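Local coordinates for protein 1-carboxybiuret hydrolase subunit AtzE (Pseudomonas sp., PDB 6C62) that hydrolyses 1-carboxybiuret to urea-1,3-dicarboxylate and ammonia, a step in the bacterial breakdown of the herbicide atrazine, at residues A67-I79 with A160-N172. Numbering follows the deposited sequence.
Sequences AGLPYAVKNLFDI and AGQVPLSLGSDTN
Strands 70-74 and 165-170 pair in parallel in the central sheet of the amidase fold, and the first ends in Lys74, by similarity the lysine of the Ser-Ser-Lys triad. Leu167 is held from both ends: its N donates to Ala72 O (3.1 Å), and its O accepts Lys74 N (3.0 Å); Ala72 N to Leu165 O is weak. Lys74 reaches Ser169 with a fully stretched side chain, its CG turned away from the backbone N (chi1 -171°); its CD passes 4.1 Å from Gly168 CA, and its NZ donates to Ser169 OG (2.8 Å). Leu76 CD2 packs against the same hydroxyl. NZ also bonds Ser150, the second triad member by similarity, and Ser151. A methionine in place of Lys74 would probably leave Ser150, Ser151 and Ser169 without the amino group they share. On the Val73 face, Val73 and Leu167 lie side by side, while Leu167 CD1 sits over the Phe77 ring, 4.3 Å from its centroid, and Gly168 O comes to the ring edge. Just ahead of both strands, Leu69 CD1 presses tightly on Pro164 CG (3.5 Å). Helix 102-109 covers the Tyr71, Leu167 and Phe77 side, helix 152-159 packs on Val163 and Ser166, whose OG bonds Ser154 O, and strand 113-118 pairs with the other edge of 70-74.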
ATOM      1  N   ALA A  67      12.232 -35.960  -8.567  1.00 12.68           N
ATOM      2  CA  ALA A  67      11.872 -36.797  -9.723  1.00 12.31           C
ATOM      3  C   ALA A  67      10.925 -37.920  -9.410  1.00 12.09           C
ATOM      4  O   ALA A  67      11.239 -38.824  -8.644  1.00 12.96           O
ATOM      5  CB  ALA A  67      13.131 -37.368 -10.400  1.00 13.04           C
ATOM      6  N   GLY A  68       9.733 -37.831  -9.976  1.00 12.58           N
ATOM      7  CA  GLY A  68       8.705 -38.849  -9.866  1.00 13.01           C
ATOM      8  C   GLY A  68       7.754 -38.685  -8.693  1.00 12.50           C
ATOM      9  O   GLY A  68       6.846 -39.493  -8.533  1.00 13.96           O
ATOM     10  N   LEU A  69       7.940 -37.656  -7.870  1.00 12.95           N
ATOM     11  CA  LEU A  69       7.160 -37.480  -6.622  1.00 12.86           C
ATOM     12  C   LEU A  69       5.757 -36.975  -6.965  1.00 12.98           C
ATOM     13  O   LEU A  69       5.603 -35.940  -7.580  1.00 12.63           O
ATOM     14  CB  LEU A  69       7.851 -36.506  -5.684  1.00 13.76           C
ATOM     15  CG  LEU A  69       7.200 -36.393  -4.294  1.00 14.63           C
ATOM     16  CD1 LEU A  69       7.559 -37.580  -3.428  1.00 16.42           C
ATOM     17  CD2 LEU A  69       7.598 -35.158  -3.569  1.00 16.09           C
ATOM     18  N   PRO A  70       4.718 -37.732  -6.616  1.00 13.44           N
ATOM     19  CA  PRO A  70       3.376 -37.183  -6.853  1.00 12.61           C
ATOM     20  C   PRO A  70       2.976 -36.041  -5.936  1.00 12.17           C
ATOM     21  O   PRO A  70       3.389 -35.991  -4.758  1.00 11.78           O
ATOM     22  CB  PRO A  70       2.468 -38.370  -6.551  1.00 13.53           C
ATOM     23  CG  PRO A  70       3.336 -39.562  -6.599  1.00 13.54           C
ATOM     24  CD  PRO A  70       4.654 -39.104  -6.106  1.00 12.78           C
ATOM     25  N   TYR A  71       2.168 -35.123  -6.473  1.00 12.05           N
ATOM     26  CA  TYR A  71       1.668 -33.971  -5.695  1.00 10.74           C
ATOM     27  C   TYR A  71       0.342 -33.518  -6.285  1.00  9.73           C
ATOM     28  O   TYR A  71      -0.051 -33.952  -7.403  1.00  9.53           O
ATOM     29  CB  TYR A  71       2.677 -32.829  -5.629  1.00 10.22           C
ATOM     30  CG  TYR A  71       2.827 -32.029  -6.864  1.00 11.59           C
ATOM     31  CD1 TYR A  71       3.506 -32.551  -7.978  1.00 12.10           C
ATOM     32  CD2 TYR A  71       2.301 -30.736  -6.979  1.00 11.64           C
ATOM     33  CE1 TYR A  71       3.680 -31.808  -9.099  1.00 12.10           C
ATOM     34  CE2 TYR A  71       2.485 -29.976  -8.128  1.00 12.61           C
ATOM     35  CZ  TYR A  71       3.178 -30.489  -9.178  1.00 12.94           C
ATOM     36  OH  TYR A  71       3.331 -29.781 -10.396  1.00 13.61           O
ATOM     37  N   ALA A  72      -0.383 -32.783  -5.474  1.00  9.26           N
ATOM     38  CA  ALA A  72      -1.599 -32.125  -5.925  1.00  9.33           C
ATOM     39  C   ALA A  72      -1.670 -30.725  -5.370  1.00  8.64           C
ATOM     40  O   ALA A  72      -0.948 -30.377  -4.404  1.00  8.51           O
ATOM     41  CB  ALA A  72      -2.807 -32.943  -5.547  1.00  9.42           C
ATOM     42  N   VAL A  73      -2.530 -29.887  -5.967  1.00  8.88           N
ATOM     43  CA  VAL A  73      -2.562 -28.443  -5.569  1.00  9.16           C
ATOM     44  C   VAL A  73      -3.972 -27.951  -5.259  1.00  9.50           C
ATOM     45  O   VAL A  73      -4.941 -28.341  -5.917  1.00  8.42           O
ATOM     46  CB  VAL A  73      -1.918 -27.561  -6.675  1.00  9.51           C
ATOM     47  CG1 VAL A  73      -0.477 -28.049  -6.912  1.00  9.96           C
ATOM     48  CG2 VAL A  73      -2.700 -27.600  -7.970  1.00  9.91           C
ATOM     49  N   LYS A  74      -4.086 -27.083  -4.263  1.00  8.97           N
ATOM     50  CA  LYS A  74      -5.332 -26.387  -3.999  1.00  8.89           C
ATOM     51  C   LYS A  74      -5.855 -25.752  -5.287  1.00  9.13           C
ATOM     52  O   LYS A  74      -5.065 -25.228  -6.104  1.00  8.39           O
ATOM     53  CB  LYS A  74      -5.042 -25.337  -2.943  1.00  9.11           C
ATOM     54  CG  LYS A  74      -6.256 -24.636  -2.372  1.00  9.20           C
ATOM     55  CD  LYS A  74      -5.773 -23.677  -1.288  1.00  9.11           C
ATOM     56  CE  LYS A  74      -6.940 -23.069  -0.543  1.00  9.32           C
ATOM     57  NZ  LYS A  74      -6.418 -22.246   0.583  1.00  9.26           N
ATOM     58  N   ASN A  75      -7.168 -25.853  -5.526  1.00  9.72           N
ATOM     59  CA  ASN A  75      -7.715 -25.499  -6.829  1.00  9.40           C
ATOM     60  C   ASN A  75      -7.820 -23.998  -7.095  1.00  9.86           C
ATOM     61  O   ASN A  75      -8.422 -23.603  -8.078  1.00 10.11           O
ATOM     62  CB  ASN A  75      -8.978 -26.298  -7.129  1.00 10.52           C
ATOM     63  CG  ASN A  75     -10.231 -25.842  -6.372  1.00 11.08           C
ATOM     64  OD1 ASN A  75     -10.317 -24.726  -5.885  1.00 11.98           O
ATOM     65  ND2 ASN A  75     -11.191 -26.750  -6.250  1.00 10.24           N
ATOM     66  N   LEU A  76      -7.216 -23.145  -6.250  1.00  9.18           N
ATOM     67  CA  LEU A  76      -6.889 -21.777  -6.658  1.00  9.41           C
ATOM     68  C   LEU A  76      -5.561 -21.654  -7.509  1.00  9.29           C
ATOM     69  O   LEU A  76      -5.263 -20.565  -8.026  1.00  8.50           O
ATOM     70  CB  LEU A  76      -6.880 -20.849  -5.459  1.00  9.82           C
ATOM     71  CG  LEU A  76      -5.934 -21.115  -4.282  1.00 10.40           C
ATOM     72  CD1 LEU A  76      -4.505 -20.853  -4.677  1.00 10.90           C
ATOM     73  CD2 LEU A  76      -6.271 -20.237  -3.066  1.00 11.21           C
ATOM     74  N   PHE A  77      -4.810 -22.751  -7.671  1.00  8.55           N
ATOM     75  CA  PHE A  77      -3.632 -22.743  -8.498  1.00  9.63           C
ATOM     76  C   PHE A  77      -4.045 -23.046  -9.935  1.00 10.16           C
ATOM     77  O   PHE A  77      -4.795 -24.020 -10.190  1.00  9.99           O
ATOM     78  CB  PHE A  77      -2.554 -23.762  -8.103  1.00  9.83           C
ATOM     79  CG  PHE A  77      -1.784 -23.428  -6.858  1.00  9.99           C
ATOM     80  CD1 PHE A  77      -2.285 -23.693  -5.604  1.00 10.23           C
ATOM     81  CD2 PHE A  77      -0.539 -22.816  -6.944  1.00 10.78           C
ATOM     82  CE1 PHE A  77      -1.548 -23.384  -4.431  1.00  9.78           C
ATOM     83  CE2 PHE A  77       0.192 -22.502  -5.825  1.00 10.58           C
ATOM     84  CZ  PHE A  77      -0.311 -22.781  -4.540  1.00 10.01           C
ATOM     85  N   ASP A  78      -3.530 -22.233 -10.855  1.00 11.03           N
ATOM     86  CA  ASP A  78      -3.746 -22.449 -12.319  1.00 11.97           C
ATOM     87  C   ASP A  78      -3.006 -23.704 -12.725  1.00 11.14           C
ATOM     88  O   ASP A  78      -1.812 -23.875 -12.388  1.00 11.41           O
ATOM     89  CB  ASP A  78      -3.154 -21.302 -13.162  1.00 14.02           C
ATOM     90  CG  ASP A  78      -4.014 -20.007 -13.166  1.00 19.06           C
ATOM     91  OD1 ASP A  78      -5.167 -19.982 -12.656  1.00 22.88           O
ATOM     92  OD2 ASP A  78      -3.497 -18.967 -13.679  1.00 19.26           O
ATOM     93  N   ILE A  79      -3.718 -24.573 -13.413  1.00 10.76           N
ATOM     94  CA  ILE A  79      -3.206 -25.791 -14.024  1.00 12.16           C
ATOM     95  C   ILE A  79      -3.537 -25.627 -15.515  1.00 13.83           C
ATOM     96  O   ILE A  79      -4.698 -25.403 -15.892  1.00 12.17           O
ATOM     97  CB  ILE A  79      -3.867 -27.056 -13.466  1.00 11.98           C
ATOM     98  CG1 ILE A  79      -3.605 -27.221 -11.983  1.00 12.41           C
ATOM     99  CG2 ILE A  79      -3.337 -28.273 -14.225  1.00 12.30           C
ATOM    100  CD1 ILE A  79      -4.402 -28.332 -11.335  1.00 13.00           C
ATOM    101  N   ALA A 160      -4.566 -38.943   4.155  1.00 12.97           N
ATOM    102  CA  ALA A 160      -5.170 -40.148   3.579  1.00 14.15           C
ATOM    103  C   ALA A 160      -4.167 -40.974   2.787  1.00 14.77           C
ATOM    104  O   ALA A 160      -4.577 -41.991   2.236  1.00 15.72           O
ATOM    105  CB  ALA A 160      -6.314 -39.744   2.648  1.00 12.90           C
ATOM    106  N   GLY A 161      -2.895 -40.569   2.680  1.00 15.11           N
ATOM    107  CA  GLY A 161      -1.910 -41.281   1.877  1.00 15.53           C
ATOM    108  C   GLY A 161      -2.084 -41.174   0.362  1.00 16.01           C
ATOM    109  O   GLY A 161      -1.514 -41.961  -0.367  1.00 13.34           O
ATOM    110  N   GLN A 162      -2.861 -40.194  -0.139  1.00 15.97           N
ATOM    111  CA  GLN A 162      -3.085 -40.061  -1.599  1.00 15.32           C
ATOM    112  C   GLN A 162      -1.848 -39.462  -2.288  1.00 15.42           C
ATOM    113  O   GLN A 162      -1.467 -39.921  -3.351  1.00 16.68           O
ATOM    114  CB  GLN A 162      -4.326 -39.225  -1.917  1.00 15.51           C
ATOM    115  CG  GLN A 162      -5.651 -39.846  -1.419  1.00 16.55           C
ATOM    116  CD  GLN A 162      -6.814 -38.856  -1.369  1.00 18.48           C
ATOM    117  OE1 GLN A 162      -6.607 -37.668  -1.569  1.00 18.20           O
ATOM    118  NE2 GLN A 162      -8.034 -39.338  -1.136  1.00 19.18           N
ATOM    119  N   VAL A 163      -1.285 -38.411  -1.707  1.00 13.89           N
ATOM    120  CA  VAL A 163      -0.035 -37.840  -2.165  1.00 13.48           C
ATOM    121  C   VAL A 163       0.843 -37.483  -0.991  1.00 11.93           C
ATOM    122  O   VAL A 163       0.349 -37.256   0.093  1.00 12.13           O
ATOM    123  CB  VAL A 163      -0.242 -36.555  -3.059  1.00 13.95           C
ATOM    124  CG1 VAL A 163      -0.911 -36.932  -4.348  1.00 13.73           C
ATOM    125  CG2 VAL A 163      -1.081 -35.513  -2.360  1.00 14.82           C
ATOM    126  N   PRO A 164       2.164 -37.464  -1.195  1.00 12.45           N
ATOM    127  CA  PRO A 164       3.111 -37.101  -0.162  1.00 13.11           C
ATOM    128  C   PRO A 164       3.341 -35.557   0.013  1.00 12.80           C
ATOM    129  O   PRO A 164       3.891 -35.161   1.006  1.00 11.18           O
ATOM    130  CB  PRO A 164       4.408 -37.763  -0.626  1.00 13.62           C
ATOM    131  CG  PRO A 164       4.323 -37.739  -2.125  1.00 14.07           C
ATOM    132  CD  PRO A 164       2.851 -38.002  -2.400  1.00 12.79           C
ATOM    133  N   LEU A 165       2.919 -34.745  -0.968  1.00 13.21           N
ATOM    134  CA  LEU A 165       3.168 -33.303  -1.044  1.00 13.11           C
ATOM    135  C   LEU A 165       1.934 -32.662  -1.629  1.00 11.73           C
ATOM    136  O   LEU A 165       1.332 -33.194  -2.580  1.00 10.89           O
ATOM    137  CB  LEU A 165       4.349 -33.049  -1.971  1.00 13.44           C
ATOM    138  CG  LEU A 165       4.655 -31.599  -2.406  1.00 14.52           C
ATOM    139  CD1 LEU A 165       5.078 -30.732  -1.221  1.00 14.97           C
ATOM    140  CD2 LEU A 165       5.787 -31.604  -3.429  1.00 14.20           C
ATOM    141  N   SER A 166       1.528 -31.538  -1.050  1.00 11.23           N
ATOM    142  CA  SER A 166       0.556 -30.707  -1.715  1.00 11.22           C
ATOM    143  C   SER A 166       0.899 -29.234  -1.566  1.00 10.82           C
ATOM    144  O   SER A 166       1.781 -28.862  -0.786  1.00 10.08           O
ATOM    145  CB  SER A 166      -0.857 -30.978  -1.192  1.00 12.20           C
ATOM    146  OG  SER A 166      -0.927 -30.674   0.179  1.00 14.21           O
ATOM    147  N   LEU A 167       0.231 -28.409  -2.375  1.00 10.55           N
ATOM    148  CA  LEU A 167       0.306 -26.946  -2.225  1.00 10.67           C
ATOM    149  C   LEU A 167      -0.979 -26.388  -1.698  1.00 10.40           C
ATOM    150  O   LEU A 167      -2.032 -26.803  -2.118  1.00  9.94           O
ATOM    151  CB  LEU A 167       0.680 -26.266  -3.528  1.00 11.13           C
ATOM    152  CG  LEU A 167       1.990 -26.649  -4.157  1.00 10.46           C
ATOM    153  CD1 LEU A 167       2.322 -25.697  -5.284  1.00 10.93           C
ATOM    154  CD2 LEU A 167       3.130 -26.687  -3.149  1.00 11.60           C
ATOM    155  N   GLY A 168      -0.855 -25.434  -0.782  1.00 11.10           N
ATOM    156  CA  GLY A 168      -1.961 -24.668  -0.259  1.00 11.16           C
ATOM    157  C   GLY A 168      -1.701 -23.174  -0.260  1.00 11.28           C
ATOM    158  O   GLY A 168      -0.687 -22.697  -0.810  1.00 10.06           O
ATOM    159  N   SER A 169      -2.660 -22.451   0.332  1.00 10.90           N
ATOM    160  CA  SER A 169      -2.508 -21.035   0.583  1.00 10.66           C
ATOM    161  C   SER A 169      -2.833 -20.771   2.022  1.00 10.34           C
ATOM    162  O   SER A 169      -3.558 -21.531   2.679  1.00  8.68           O
ATOM    163  CB  SER A 169      -3.345 -20.148  -0.364  1.00 11.49           C
ATOM    164  OG  SER A 169      -4.713 -20.069  -0.010  1.00 12.66           O
ATOM    165  N   ASP A 170      -2.251 -19.688   2.524  1.00 10.67           N
ATOM    166  CA  ASP A 170      -2.395 -19.262   3.902  1.00 10.56           C
ATOM    167  C   ASP A 170      -2.401 -17.725   3.971  1.00 11.11           C
ATOM    168  O   ASP A 170      -1.391 -17.063   3.714  1.00 10.55           O
ATOM    169  CB  ASP A 170      -1.237 -19.871   4.766  1.00  9.61           C
ATOM    170  CG  ASP A 170      -1.469 -19.689   6.293  1.00  9.23           C
ATOM    171  OD1 ASP A 170      -1.825 -18.571   6.707  1.00  9.14           O
ATOM    172  OD2 ASP A 170      -1.266 -20.661   7.073  1.00  9.08           O
ATOM    173  N   THR A 171      -3.552 -17.166   4.305  1.00 11.62           N
ATOM    174  CA  THR A 171      -3.674 -15.750   4.476  1.00 12.45           C
ATOM    175  C   THR A 171      -3.691 -15.432   5.959  1.00 13.14           C
ATOM    176  O   THR A 171      -2.832 -14.666   6.434  1.00 14.04           O
ATOM    177  CB  THR A 171      -4.942 -15.268   3.757  1.00 13.83           C
ATOM    178  OG1 THR A 171      -4.827 -15.619   2.402  1.00 15.02           O
ATOM    179  CG2 THR A 171      -5.075 -13.756   3.813  1.00 13.20           C
ATOM    180  N   ASN A 172      -4.616 -16.052   6.673  1.00 12.00           N
ATOM    181  CA  ASN A 172      -4.786 -15.898   8.110  1.00 11.72           C
ATOM    182  C   ASN A 172      -4.713 -17.239   8.852  1.00 11.14           C
ATOM    183  O   ASN A 172      -5.095 -17.313  10.026  1.00 11.10           O
ATOM    184  CB  ASN A 172      -6.152 -15.289   8.343  1.00 13.36           C
ATOM    185  CG  ASN A 172      -6.262 -13.869   7.763  1.00 14.15           C
ATOM    186  OD1 ASN A 172      -5.458 -12.994   8.102  1.00 15.00           O
ATOM    187  ND2 ASN A 172      -7.253 -13.652   6.872  1.00 15.39           N
TER